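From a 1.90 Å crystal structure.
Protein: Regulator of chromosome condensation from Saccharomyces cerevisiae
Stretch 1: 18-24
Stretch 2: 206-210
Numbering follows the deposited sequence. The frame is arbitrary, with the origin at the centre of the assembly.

Stretch 1 (18-24) DYKHMYL
Stretch 2, residues 206-210: IVQLA

How do the two backbones lie against each other? Stretch 2 is extended, a strand through 206-210, with phi/psi near -154/146 at Q208 and -114/152 at L209; V207 departs from this at -116/-21. Stretch 1 is compact, a weakly bonded helix about 20-23 with phi/psi from -59/-35 at K20 to -111/-37 at Y23. Its turn is held by M22 N to Y19 O at 3.0 Å, Y23 N to K20 O at 3.1 Å and L24 N to K20 O at 2.8 Å. The nearest CA pair is Y19 CA and Q208 CA, 7.3 Å apart. No backbone-to-backbone hydrogen bond crosses that gap; side chains from stretch 1 reach over to the strand, and the two stretches together bury 231 Å², both sides summed.

What does Y19 do at the start of the contact? D18 (-62/-20, chi1 m) points its CB toward the strand but stays clear of it. Y19 (-110/-12) also points toward it, and chi1 of -50° (m) with chi2 of 96° lays its ring against V207 and Q208. Q208 CB sits 4.1 Å from the centroid of the Y19 ring, only 3° off the ring normal, so an aliphatic C-H group meets the pi face in a CH-pi contact. V207, with chi1 m, adds an apolar contact, Y19 CE1 to V207 CG2 at 3.6 Å, while Y19 CD1 comes within 3.5 Å of V207 O. Y19 OH is hydrogen-bonded elsewhere in the structure.

What do K20, H21 and M22 contribute? K20 (chi p, t, t, t) and H21 (-60/-30, modelled only to CB) are out of reach. M22 (-75/-29) points toward the strand, and its m, t, m chain brings M22 CE to 4.0 Å from Q208 NE2, a modest van der Waals contact.

How is the polar end of Q208 satisfied? Y23, with chi1 -58° (m) and chi2 -57°, points toward the strand and supplies the one hydrogen bond between the stretches. Q208 NE2 donates to Y23 OH at 2.9 Å with an N-H...O angle of 176°, almost linear, and the amide nitrogen lies at the edge of the Y23 ring, near its plane. Chi1 -163° (t), chi2 -164° (t) and chi3 7° extend Q208 so that its amide reaches Y23 while its CB remains over Y19. Its OE1 is hydrogen-bonded elsewhere in the structure. L24 (-110/127, chi1 m, chi2 t), its N bonded back to the turn, lies out of the strand's reach.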

# COMPACT_ATOMS: atom_id res chain seq x y z
N ASP A 18 -3.82 -3.13 -18.01
CA ASP A 18 -2.65 -3.91 -17.58
C ASP A 18 -2.58 -4.09 -16.06
O ASP A 18 -1.89 -4.99 -15.58
CB ASP A 18 -1.34 -3.25 -18.03
CG ASP A 18 -1.27 -3.02 -19.53
OD1 ASP A 18 -2.11 -3.57 -20.29
OD2 ASP A 18 -0.37 -2.28 -19.95
N TYR A 19 -3.28 -3.23 -15.32
CA TYR A 19 -3.19 -3.17 -13.85
C TYR A 19 -4.45 -3.66 -13.14
O TYR A 19 -4.43 -3.87 -11.92
CB TYR A 19 -2.86 -1.73 -13.40
CG TYR A 19 -1.68 -1.15 -14.14
CD1 TYR A 19 -1.87 -0.33 -15.25
CD2 TYR A 19 -0.37 -1.47 -13.77
CE1 TYR A 19 -0.79 0.17 -15.96
CE2 TYR A 19 0.73 -0.96 -14.47
CZ TYR A 19 0.50 -0.14 -15.57
OH TYR A 19 1.56 0.37 -16.28
N LYS A 20 -5.53 -3.85 -13.88
CA LYS A 20 -6.82 -4.14 -13.24
C LYS A 20 -6.83 -5.40 -12.38
O LYS A 20 -7.49 -5.42 -11.34
CB LYS A 20 -8.00 -4.10 -14.24
CG LYS A 20 -8.17 -5.30 -15.15
CD LYS A 20 -9.55 -5.25 -15.83
CE LYS A 20 -9.89 -6.59 -16.49
NZ LYS A 20 -11.12 -6.50 -17.34
N HIS A 21 -6.10 -6.44 -12.78
CA HIS A 21 -6.02 -7.68 -11.99
C HIS A 21 -5.45 -7.44 -10.58
O HIS A 21 -5.81 -8.15 -9.65
CB HIS A 21 -5.20 -8.75 -12.71
N MET A 22 -4.58 -6.45 -10.44
CA MET A 22 -4.00 -6.12 -9.14
C MET A 22 -4.98 -5.40 -8.23
O MET A 22 -4.89 -5.52 -7.00
CB MET A 22 -2.74 -5.25 -9.30
CG MET A 22 -1.52 -5.97 -9.84
SD MET A 22 -0.06 -4.91 -9.72
CE MET A 22 -0.51 -3.63 -10.87
N TYR A 23 -5.91 -4.65 -8.81
CA TYR A 23 -6.73 -3.74 -8.02
C TYR A 23 -8.20 -4.10 -7.89
O TYR A 23 -8.79 -3.87 -6.83
CB TYR A 23 -6.59 -2.30 -8.53
CG TYR A 23 -5.15 -1.83 -8.50
CD1 TYR A 23 -4.42 -1.84 -7.32
CD2 TYR A 23 -4.53 -1.36 -9.67
CE1 TYR A 23 -3.09 -1.41 -7.29
CE2 TYR A 23 -3.20 -0.92 -9.65
CZ TYR A 23 -2.50 -0.95 -8.46
OH TYR A 23 -1.19 -0.51 -8.43
N LEU A 24 -8.79 -4.64 -8.94
CA LEU A 24 -10.23 -4.89 -8.96
C LEU A 24 -10.55 -6.37 -8.89
O LEU A 24 -10.03 -7.18 -9.68
CB LEU A 24 -10.87 -4.26 -10.21
CG LEU A 24 -10.55 -2.79 -10.51
CD1 LEU A 24 -11.25 -2.34 -11.80
CD2 LEU A 24 -10.92 -1.86 -9.35
N ILE A 206 -3.23 8.96 -17.31
CA ILE A 206 -2.64 8.31 -16.15
C ILE A 206 -3.18 6.88 -16.07
O ILE A 206 -4.38 6.67 -16.25
CB ILE A 206 -2.94 9.10 -14.85
CG1 ILE A 206 -2.44 10.54 -14.97
CG2 ILE A 206 -2.35 8.37 -13.62
CD1 ILE A 206 -0.96 10.66 -15.44
N VAL A 207 -2.29 5.92 -15.83
CA VAL A 207 -2.65 4.50 -15.84
C VAL A 207 -2.49 3.80 -14.48
O VAL A 207 -3.11 2.75 -14.24
CB VAL A 207 -1.87 3.72 -16.93
CG1 VAL A 207 -2.13 4.32 -18.32
CG2 VAL A 207 -0.35 3.69 -16.62
N GLN A 208 -1.67 4.37 -13.60
CA GLN A 208 -1.39 3.74 -12.31
C GLN A 208 -0.98 4.74 -11.23
O GLN A 208 -0.32 5.75 -11.52
CB GLN A 208 -0.30 2.68 -12.44
CG GLN A 208 -0.25 1.71 -11.26
CD GLN A 208 1.03 0.91 -11.17
OE1 GLN A 208 1.98 1.13 -11.93
NE2 GLN A 208 1.06 -0.04 -10.25
N LEU A 209 -1.37 4.44 -10.00
CA LEU A 209 -1.01 5.25 -8.83
C LEU A 209 -0.09 4.47 -7.90
O LEU A 209 -0.15 3.24 -7.87
CB LEU A 209 -2.26 5.68 -8.07
CG LEU A 209 -3.47 6.21 -8.85
CD1 LEU A 209 -4.66 6.42 -7.93
CD2 LEU A 209 -3.13 7.51 -9.58
N ALA A 210 0.76 5.17 -7.15
CA ALA A 210 1.52 4.54 -6.06
C ALA A 210 1.65 5.51 -4.87
O ALA A 210 2.45 6.45 -4.93
CB ALA A 210 2.90 4.09 -6.54